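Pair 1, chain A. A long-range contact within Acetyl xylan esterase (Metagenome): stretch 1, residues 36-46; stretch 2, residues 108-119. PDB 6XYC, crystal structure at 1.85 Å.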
# COMPACT_ATOMS: atom_id res chain seq x y z
N LYS A 36 -7.72 -2.49 24.77
CA LYS A 36 -7.38 -3.89 24.92
C LYS A 36 -5.88 -3.99 25.20
O LYS A 36 -5.15 -3.00 25.12
CB LYS A 36 -7.76 -4.70 23.67
CG LYS A 36 -9.05 -5.50 23.82
CD LYS A 36 -8.85 -6.74 24.68
CE LYS A 36 -8.09 -7.83 23.93
NZ LYS A 36 -7.54 -8.87 24.85
N THR A 37 -5.43 -5.21 25.52
CA THR A 37 -4.04 -5.41 25.90
C THR A 37 -3.10 -5.07 24.75
O THR A 37 -2.15 -4.29 24.91
CB THR A 37 -3.83 -6.85 26.37
OG1 THR A 37 -4.44 -7.75 25.43
CG2 THR A 37 -4.44 -7.06 27.75
N ALA A 38 -3.35 -5.65 23.58
CA ALA A 38 -2.57 -5.36 22.38
C ALA A 38 -3.52 -5.30 21.20
O ALA A 38 -4.68 -5.72 21.28
CB ALA A 38 -1.47 -6.40 22.15
N TYR A 39 -3.01 -4.79 20.08
CA TYR A 39 -3.83 -4.61 18.88
C TYR A 39 -3.09 -5.09 17.65
O TYR A 39 -1.95 -4.69 17.41
CB TYR A 39 -4.21 -3.14 18.69
CG TYR A 39 -4.84 -2.48 19.89
CD1 TYR A 39 -6.21 -2.54 20.09
CD2 TYR A 39 -4.06 -1.79 20.81
CE1 TYR A 39 -6.80 -1.94 21.18
CE2 TYR A 39 -4.64 -1.19 21.91
CZ TYR A 39 -6.00 -1.26 22.08
OH TYR A 39 -6.56 -0.66 23.17
N LYS A 40 -3.75 -5.93 16.86
CA LYS A 40 -3.28 -6.22 15.51
C LYS A 40 -3.26 -4.94 14.69
O LYS A 40 -4.03 -4.01 14.94
CB LYS A 40 -4.17 -7.28 14.85
CG LYS A 40 -4.56 -8.42 15.79
CD LYS A 40 -4.04 -9.78 15.33
CE LYS A 40 -4.17 -10.83 16.42
NZ LYS A 40 -5.09 -11.94 16.04
N ALA A 41 -2.36 -4.88 13.71
CA ALA A 41 -2.02 -3.62 13.08
C ALA A 41 -2.33 -3.62 11.58
O ALA A 41 -2.19 -4.64 10.90
CB ALA A 41 -0.53 -3.28 13.28
N ILE A 42 -2.74 -2.45 11.09
CA ILE A 42 -2.95 -2.21 9.67
C ILE A 42 -2.16 -0.97 9.28
O ILE A 42 -2.37 0.11 9.87
CB ILE A 42 -4.43 -2.02 9.31
CG1 ILE A 42 -5.27 -3.20 9.80
CG2 ILE A 42 -4.59 -1.82 7.80
CD1 ILE A 42 -4.97 -4.51 9.11
N ILE A 43 -1.27 -1.10 8.30
CA ILE A 43 -0.55 0.03 7.73
C ILE A 43 -1.36 0.57 6.56
O ILE A 43 -1.80 -0.19 5.69
CB ILE A 43 0.86 -0.38 7.29
CG1 ILE A 43 1.71 -0.71 8.52
CG2 ILE A 43 1.51 0.74 6.48
CD1 ILE A 43 3.01 -1.42 8.21
N ILE A 44 -1.57 1.89 6.53
CA ILE A 44 -2.35 2.50 5.46
C ILE A 44 -1.50 3.54 4.75
O ILE A 44 -0.65 4.21 5.35
CB ILE A 44 -3.66 3.12 5.98
CG1 ILE A 44 -3.40 4.39 6.80
CG2 ILE A 44 -4.43 2.12 6.83
CD1 ILE A 44 -4.68 5.12 7.20
N ILE A 45 -1.75 3.69 3.45
CA ILE A 45 -0.92 4.52 2.58
C ILE A 45 -1.82 5.34 1.66
O ILE A 45 -2.63 4.78 0.92
CB ILE A 45 0.06 3.69 1.74
CG1 ILE A 45 0.80 2.66 2.60
CG2 ILE A 45 1.05 4.62 1.01
CD1 ILE A 45 1.62 1.69 1.77
N TYR A 46 -1.63 6.65 1.67
CA TYR A 46 -2.43 7.54 0.84
C TYR A 46 -2.13 7.33 -0.64
O TYR A 46 -1.08 6.79 -1.02
CB TYR A 46 -2.15 9.01 1.19
CG TYR A 46 -0.67 9.36 1.16
CD1 TYR A 46 0.06 9.45 2.34
CD2 TYR A 46 0.00 9.58 -0.04
CE1 TYR A 46 1.40 9.76 2.33
CE2 TYR A 46 1.36 9.90 -0.06
CZ TYR A 46 2.05 9.98 1.13
OH TYR A 46 3.39 10.29 1.13
N TYR A 108 4.21 0.23 21.33
CA TYR A 108 2.96 0.87 20.91
C TYR A 108 1.74 0.00 21.21
O TYR A 108 0.65 0.30 20.72
CB TYR A 108 3.03 1.21 19.42
CG TYR A 108 4.11 2.23 19.09
CD1 TYR A 108 3.98 3.55 19.48
CD2 TYR A 108 5.26 1.86 18.39
CE1 TYR A 108 4.96 4.48 19.18
CE2 TYR A 108 6.25 2.79 18.08
CZ TYR A 108 6.09 4.10 18.49
OH TYR A 108 7.06 5.03 18.19
N ASN A 109 1.90 -1.05 22.02
CA ASN A 109 0.81 -1.97 22.34
C ASN A 109 0.27 -2.66 21.09
O ASN A 109 -0.93 -2.93 20.99
CB ASN A 109 -0.33 -1.25 23.08
CG ASN A 109 0.12 -0.64 24.38
OD1 ASN A 109 1.19 -0.98 24.91
ND2 ASN A 109 -0.69 0.25 24.92
N ILE A 110 1.14 -2.92 20.13
CA ILE A 110 0.76 -3.56 18.88
C ILE A 110 1.12 -5.04 18.95
O ILE A 110 2.20 -5.41 19.42
CB ILE A 110 1.44 -2.87 17.67
CG1 ILE A 110 0.80 -1.50 17.43
CG2 ILE A 110 1.32 -3.75 16.44
CD1 ILE A 110 1.60 -0.60 16.54
N ASP A 111 0.19 -5.89 18.50
CA ASP A 111 0.39 -7.33 18.38
C ASP A 111 1.00 -7.61 17.01
O ASP A 111 0.29 -7.59 16.00
CB ASP A 111 -0.95 -8.06 18.55
CG ASP A 111 -0.81 -9.56 18.43
OD1 ASP A 111 -1.80 -10.25 18.73
OD2 ASP A 111 0.27 -10.04 18.05
N PRO A 112 2.31 -7.88 16.93
CA PRO A 112 2.96 -8.05 15.62
C PRO A 112 2.67 -9.38 14.93
O PRO A 112 3.29 -9.66 13.91
CB PRO A 112 4.45 -7.94 15.97
CG PRO A 112 4.54 -8.52 17.36
CD PRO A 112 3.24 -8.12 18.05
N SER A 113 1.76 -10.21 15.47
CA SER A 113 1.41 -11.46 14.80
C SER A 113 0.55 -11.23 13.56
O SER A 113 0.41 -12.15 12.75
CB SER A 113 0.68 -12.38 15.77
OG SER A 113 -0.58 -11.85 16.15
N PHE A 114 -0.01 -10.04 13.40
CA PHE A 114 -0.73 -9.68 12.18
C PHE A 114 -0.45 -8.22 11.85
O PHE A 114 -0.76 -7.33 12.64
CB PHE A 114 -2.23 -9.90 12.32
CG PHE A 114 -3.00 -9.66 11.06
CD1 PHE A 114 -3.07 -10.64 10.08
CD2 PHE A 114 -3.62 -8.44 10.82
CE1 PHE A 114 -3.76 -10.42 8.91
CE2 PHE A 114 -4.32 -8.22 9.65
CZ PHE A 114 -4.39 -9.21 8.69
N ILE A 115 0.14 -7.99 10.68
CA ILE A 115 0.33 -6.65 10.14
C ILE A 115 -0.22 -6.68 8.72
O ILE A 115 0.44 -7.19 7.81
CB ILE A 115 1.79 -6.20 10.15
CG1 ILE A 115 2.35 -6.25 11.57
CG2 ILE A 115 1.92 -4.79 9.59
CD1 ILE A 115 3.80 -5.82 11.69
N GLY A 116 -1.42 -6.14 8.52
CA GLY A 116 -1.96 -5.95 7.19
C GLY A 116 -1.54 -4.62 6.62
O GLY A 116 -0.99 -3.76 7.30
N ILE A 117 -1.82 -4.44 5.33
CA ILE A 117 -1.44 -3.22 4.63
C ILE A 117 -2.51 -2.90 3.59
O ILE A 117 -3.06 -3.80 2.94
CB ILE A 117 -0.03 -3.34 4.01
CG1 ILE A 117 0.50 -1.97 3.62
CG2 ILE A 117 -0.04 -4.28 2.82
CD1 ILE A 117 1.99 -1.92 3.36
N THR A 118 -2.81 -1.61 3.44
CA THR A 118 -3.83 -1.16 2.51
C THR A 118 -3.50 0.27 2.08
O THR A 118 -2.83 1.01 2.80
CB THR A 118 -5.24 -1.23 3.13
OG1 THR A 118 -6.22 -0.84 2.16
CG2 THR A 118 -5.33 -0.32 4.35
N GLY A 119 -3.97 0.63 0.90
CA GLY A 119 -3.78 1.97 0.38
C GLY A 119 -4.69 2.17 -0.80
O GLY A 119 -5.25 1.20 -1.34

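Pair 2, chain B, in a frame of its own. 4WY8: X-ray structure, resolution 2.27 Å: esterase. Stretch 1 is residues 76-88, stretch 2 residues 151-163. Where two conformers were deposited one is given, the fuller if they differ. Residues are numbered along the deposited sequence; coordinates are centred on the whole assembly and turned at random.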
# COMPACT_ATOMS: atom_id res chain seq x y z
N THR B 76 -14.77 -14.23 20.68
CA THR B 76 -15.39 -14.56 19.39
C THR B 76 -15.91 -16.00 19.43
O THR B 76 -16.13 -16.62 18.37
CB THR B 76 -14.40 -14.39 18.20
OG1 THR B 76 -13.25 -15.23 18.38
CG2 THR B 76 -13.94 -12.94 18.10
N GLU B 77 -16.13 -16.53 20.64
CA GLU B 77 -16.45 -17.95 20.85
C GLU B 77 -17.65 -18.47 20.05
O GLU B 77 -17.60 -19.59 19.53
CB GLU B 77 -16.70 -18.21 22.35
CG GLU B 77 -15.40 -18.25 23.16
CD GLU B 77 -15.11 -16.95 23.91
OE1 GLU B 77 -14.36 -17.00 24.91
OE2 GLU B 77 -15.61 -15.89 23.48
N ASN B 78 -18.69 -17.67 19.92
CA ASN B 78 -19.87 -18.09 19.16
C ASN B 78 -20.02 -17.29 17.88
O ASN B 78 -21.13 -17.13 17.38
CB ASN B 78 -21.15 -17.94 19.99
CG ASN B 78 -21.15 -18.80 21.24
OD1 ASN B 78 -20.82 -19.99 21.19
ND2 ASN B 78 -21.51 -18.20 22.37
N GLN B 79 -18.91 -16.75 17.38
CA GLN B 79 -18.91 -15.97 16.14
C GLN B 79 -18.27 -16.74 14.99
O GLN B 79 -17.24 -17.40 15.17
CB GLN B 79 -18.15 -14.66 16.33
CG GLN B 79 -18.86 -13.59 17.12
CD GLN B 79 -18.04 -12.32 17.20
OE1 GLN B 79 -17.53 -11.81 16.19
NE2 GLN B 79 -17.87 -11.81 18.42
N VAL B 80 -18.85 -16.62 13.81
CA VAL B 80 -18.26 -17.22 12.62
C VAL B 80 -17.32 -16.19 11.98
O VAL B 80 -17.75 -15.08 11.67
CB VAL B 80 -19.33 -17.68 11.62
CG1 VAL B 80 -18.69 -18.41 10.44
CG2 VAL B 80 -20.35 -18.58 12.31
N LEU B 81 -16.06 -16.54 11.80
CA LEU B 81 -15.06 -15.59 11.32
C LEU B 81 -14.56 -15.92 9.91
O LEU B 81 -14.63 -17.08 9.48
CB LEU B 81 -13.87 -15.57 12.28
CG LEU B 81 -14.21 -15.26 13.74
CD1 LEU B 81 -12.97 -15.36 14.61
CD2 LEU B 81 -14.90 -13.89 13.86
N PRO B 82 -14.06 -14.91 9.18
CA PRO B 82 -13.38 -15.28 7.93
C PRO B 82 -12.09 -16.06 8.21
O PRO B 82 -11.37 -15.78 9.17
CB PRO B 82 -13.07 -13.93 7.25
CG PRO B 82 -13.28 -12.86 8.32
CD PRO B 82 -14.25 -13.45 9.33
N PRO B 83 -11.81 -17.07 7.39
CA PRO B 83 -10.59 -17.83 7.63
C PRO B 83 -9.46 -17.35 6.74
O PRO B 83 -9.65 -17.07 5.55
CB PRO B 83 -11.01 -19.27 7.29
CG PRO B 83 -12.03 -19.10 6.20
CD PRO B 83 -12.70 -17.73 6.41
N ILE B 84 -8.30 -17.17 7.35
CA ILE B 84 -7.09 -16.86 6.63
C ILE B 84 -6.15 -18.04 6.79
O ILE B 84 -5.64 -18.28 7.88
CB ILE B 84 -6.41 -15.59 7.17
CG1 ILE B 84 -7.35 -14.40 7.06
CG2 ILE B 84 -5.08 -15.31 6.46
CD1 ILE B 84 -6.77 -13.13 7.71
N VAL B 85 -5.90 -18.76 5.71
CA VAL B 85 -4.96 -19.85 5.76
C VAL B 85 -3.57 -19.31 5.44
O VAL B 85 -3.33 -18.78 4.35
CB VAL B 85 -5.34 -20.97 4.78
CG1 VAL B 85 -4.44 -22.16 5.02
CG2 VAL B 85 -6.80 -21.37 4.99
N PHE B 86 -2.66 -19.47 6.39
CA PHE B 86 -1.39 -18.77 6.35
C PHE B 86 -0.24 -19.75 6.17
O PHE B 86 -0.16 -20.74 6.88
CB PHE B 86 -1.20 -17.95 7.65
CG PHE B 86 -0.04 -17.00 7.60
CD1 PHE B 86 1.24 -17.44 7.94
CD2 PHE B 86 -0.23 -15.68 7.25
CE1 PHE B 86 2.32 -16.57 7.90
CE2 PHE B 86 0.86 -14.80 7.20
CZ PHE B 86 2.14 -15.26 7.53
N PHE B 87 0.64 -19.44 5.21
CA PHE B 87 1.85 -20.23 4.95
C PHE B 87 3.10 -19.40 5.22
O PHE B 87 3.34 -18.33 4.60
CB PHE B 87 1.85 -20.77 3.52
CG PHE B 87 0.53 -21.35 3.09
CD1 PHE B 87 -0.07 -22.36 3.82
CD2 PHE B 87 -0.12 -20.86 1.96
CE1 PHE B 87 -1.32 -22.89 3.43
CE2 PHE B 87 -1.34 -21.39 1.57
CZ PHE B 87 -1.95 -22.40 2.31
N HIS B 88 3.89 -19.87 6.19
CA HIS B 88 5.01 -19.09 6.68
C HIS B 88 6.23 -19.21 5.79
O HIS B 88 6.39 -20.19 5.06
CB HIS B 88 5.37 -19.50 8.12
CG HIS B 88 5.95 -20.88 8.26
ND1 HIS B 88 7.27 -21.16 7.98
CD2 HIS B 88 5.41 -22.03 8.71
CE1 HIS B 88 7.51 -22.44 8.22
NE2 HIS B 88 6.40 -22.99 8.66
N ILE B 151 -14.96 -25.43 13.10
CA ILE B 151 -14.03 -24.45 13.69
C ILE B 151 -14.57 -23.03 13.64
O ILE B 151 -13.81 -22.08 13.75
CB ILE B 151 -12.63 -24.50 13.01
CG1 ILE B 151 -12.74 -24.19 11.51
CG2 ILE B 151 -11.99 -25.85 13.22
CD1 ILE B 151 -11.38 -23.96 10.84
N ASN B 152 -15.89 -22.89 13.48
CA ASN B 152 -16.55 -21.58 13.42
C ASN B 152 -15.92 -20.55 12.49
O ASN B 152 -15.71 -19.41 12.88
CB ASN B 152 -16.63 -20.97 14.83
CG ASN B 152 -17.84 -21.45 15.61
OD1 ASN B 152 -18.95 -21.54 15.07
ND2 ASN B 152 -17.65 -21.78 16.89
N VAL B 153 -15.66 -20.96 11.25
CA VAL B 153 -15.25 -20.04 10.20
C VAL B 153 -16.20 -20.13 9.01
O VAL B 153 -16.93 -21.11 8.85
CB VAL B 153 -13.79 -20.32 9.73
CG1 VAL B 153 -12.84 -20.32 10.91
CG2 VAL B 153 -13.71 -21.62 8.96
N ASP B 154 -16.22 -19.08 8.19
CA ASP B 154 -17.05 -18.99 6.99
C ASP B 154 -16.26 -19.27 5.73
O ASP B 154 -15.51 -18.42 5.25
CB ASP B 154 -17.71 -17.62 6.91
CG ASP B 154 -18.51 -17.42 5.64
OD1 ASP B 154 -18.64 -18.35 4.80
OD2 ASP B 154 -19.03 -16.30 5.48
N PRO B 155 -16.47 -20.46 5.17
CA PRO B 155 -15.65 -20.87 4.02
C PRO B 155 -15.87 -19.99 2.79
O PRO B 155 -15.03 -20.04 1.89
CB PRO B 155 -16.09 -22.33 3.77
CG PRO B 155 -17.48 -22.43 4.39
CD PRO B 155 -17.47 -21.47 5.56
N THR B 156 -16.92 -19.18 2.75
CA THR B 156 -17.11 -18.28 1.61
C THR B 156 -16.14 -17.08 1.62
O THR B 156 -16.09 -16.30 0.65
CB THR B 156 -18.57 -17.78 1.52
OG1 THR B 156 -18.85 -16.83 2.56
CG2 THR B 156 -19.52 -18.96 1.61
N LYS B 157 -15.37 -16.94 2.69
CA LYS B 157 -14.40 -15.84 2.79
C LYS B 157 -12.95 -16.32 2.90
O LYS B 157 -12.05 -15.54 3.19
CB LYS B 157 -14.76 -14.94 3.97
CG LYS B 157 -16.05 -14.12 3.71
CD LYS B 157 -16.51 -13.33 4.94
CE LYS B 157 -17.83 -12.60 4.65
NZ LYS B 157 -18.26 -11.76 5.81
N LEU B 158 -12.72 -17.60 2.64
CA LEU B 158 -11.39 -18.16 2.74
C LEU B 158 -10.38 -17.39 1.87
O LEU B 158 -10.64 -17.11 0.70
CB LEU B 158 -11.41 -19.64 2.38
CG LEU B 158 -10.22 -20.55 2.69
CD1 LEU B 158 -10.73 -21.95 2.83
CD2 LEU B 158 -9.20 -20.51 1.57
N VAL B 159 -9.26 -17.00 2.47
CA VAL B 159 -8.15 -16.40 1.74
C VAL B 159 -6.86 -17.10 2.12
O VAL B 159 -6.74 -17.64 3.22
CB VAL B 159 -8.01 -14.91 2.02
CG1 VAL B 159 -9.25 -14.15 1.58
CG2 VAL B 159 -7.73 -14.69 3.49
N VAL B 160 -5.91 -17.16 1.19
CA VAL B 160 -4.59 -17.71 1.53
C VAL B 160 -3.62 -16.55 1.61
O VAL B 160 -3.74 -15.56 0.87
CB VAL B 160 -4.09 -18.73 0.49
CG1 VAL B 160 -5.04 -19.91 0.41
CG2 VAL B 160 -3.94 -18.07 -0.89
N ALA B 161 -2.64 -16.67 2.49
CA ALA B 161 -1.67 -15.61 2.67
C ALA B 161 -0.37 -16.20 3.14
O ALA B 161 -0.37 -17.18 3.88
CB ALA B 161 -2.18 -14.58 3.67
N GLY B 162 0.74 -15.63 2.72
CA GLY B 162 2.01 -16.17 3.12
C GLY B 162 3.16 -15.26 2.78
O GLY B 162 3.08 -14.41 1.86
N ASP B 163 4.25 -15.44 3.52
CA ASP B 163 5.41 -14.56 3.30
C ASP B 163 6.60 -15.28 2.71
O ASP B 163 6.90 -16.39 3.14
CB ASP B 163 5.85 -13.89 4.60
CG ASP B 163 6.27 -14.89 5.65
OD1 ASP B 163 5.43 -15.76 5.97
OD2 ASP B 163 7.43 -14.81 6.16

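In both pairs a strand of the first stretch runs parallel to a strand of the second. Before that strand the second stretch makes a bend: a type I turn from Asp111(A) to Phe114(A) in pair 1, a 3-10 segment at Pro155(B) and Thr156(B) in pair 2. Over 14 central residues the backbones superpose with an RMSD of 0.6 Å. The strand axes cross at -22° in pair 1 and -25° in pair 2.

The hydrogen-bond ladder is largely the same. Before the bend, Tyr39(A) N donates to Asn109(A) O at 2.9 Å, and Asp111(A) N donates to Tyr39(A) O at 2.7 Å. In pair 2 the matching bonds are Leu81(B) N to Asn152(B) O, 3.1 Å, and Asp154(B) N to Leu81(B) O, 2.9 Å. After the bend, Ile43(A) N binds Gly116(A) O at 2.9 Å, as Val85(B) N binds Val159(B) O at 2.9 Å.

One rung differs. Ala41(A) N donates to Phe114(A) O at 3.1 Å. Its counterpart Pro83(B) has no N-H to give, so pair 2 lacks this bond. The acceptor side survives: Gly116(A) N to Ala41(A) O is 2.9 Å, and Val159(B) N to Pro83(B) O is 3.1 Å.

The bend is held alike. Ser113(A) OG and N both bond to Asp111(A) OD2, at 2.8 and 3.0 Å. Thr156(B) OG1 and N both bond to Asp154(B) OD1, at 2.7 and 2.8 Å. A proline, Pro112(A) or Pro155(B), lies between the partners in each case.

The packing is solved differently. Ala41(A) CB lies 3.7 Å from Ile110(A) CG2 and, more loosely, 4.5 Å from Ile115(A) CG1. At the matching positions Pro83(B) CB is 3.8 Å from Val153(B) CB, and its CG is 3.9 Å from Leu158(B) CB.

At the next position, both proteins have isoleucine. Gly116(A) leaves room for Ile42(A), whose CD1 would lie 2.9 Å from an ideal CB on that glycine, a clash. The same CD1 lies at the edge of the Phe114(A) ring, 3.8 Å from Phe114(A) CE2. In pair 2 Val159(B) carries a side chain, and Ile84(B) takes chi2 t rather than m. Its CG1 packs on Val159(B) CG2 at 3.6 Å. Lys157(B), in place of Phe114(A), sets its CB 3.8 Å from Pro82(B) CB.

Further along, Ile44(A) CG2 touches Thr118(A) CG2 at 3.6 Å. Phe86(B) CD2 lies 4.2 Å from Ala161(B) CB, and Gly162(B) CA lies over one face of its ring.

Ile45(A) CD1 meets Ile117(A) CD1 at 4.0 Å; Phe87(B) CE2 meets Val160(B) CB at the same distance. Gly119(A) and Gly162(B) match. An ideal CB on either would clash with a carbonyl, 2.7 Å from Ile45(A) O or 2.5 Å from Phe87(B) O.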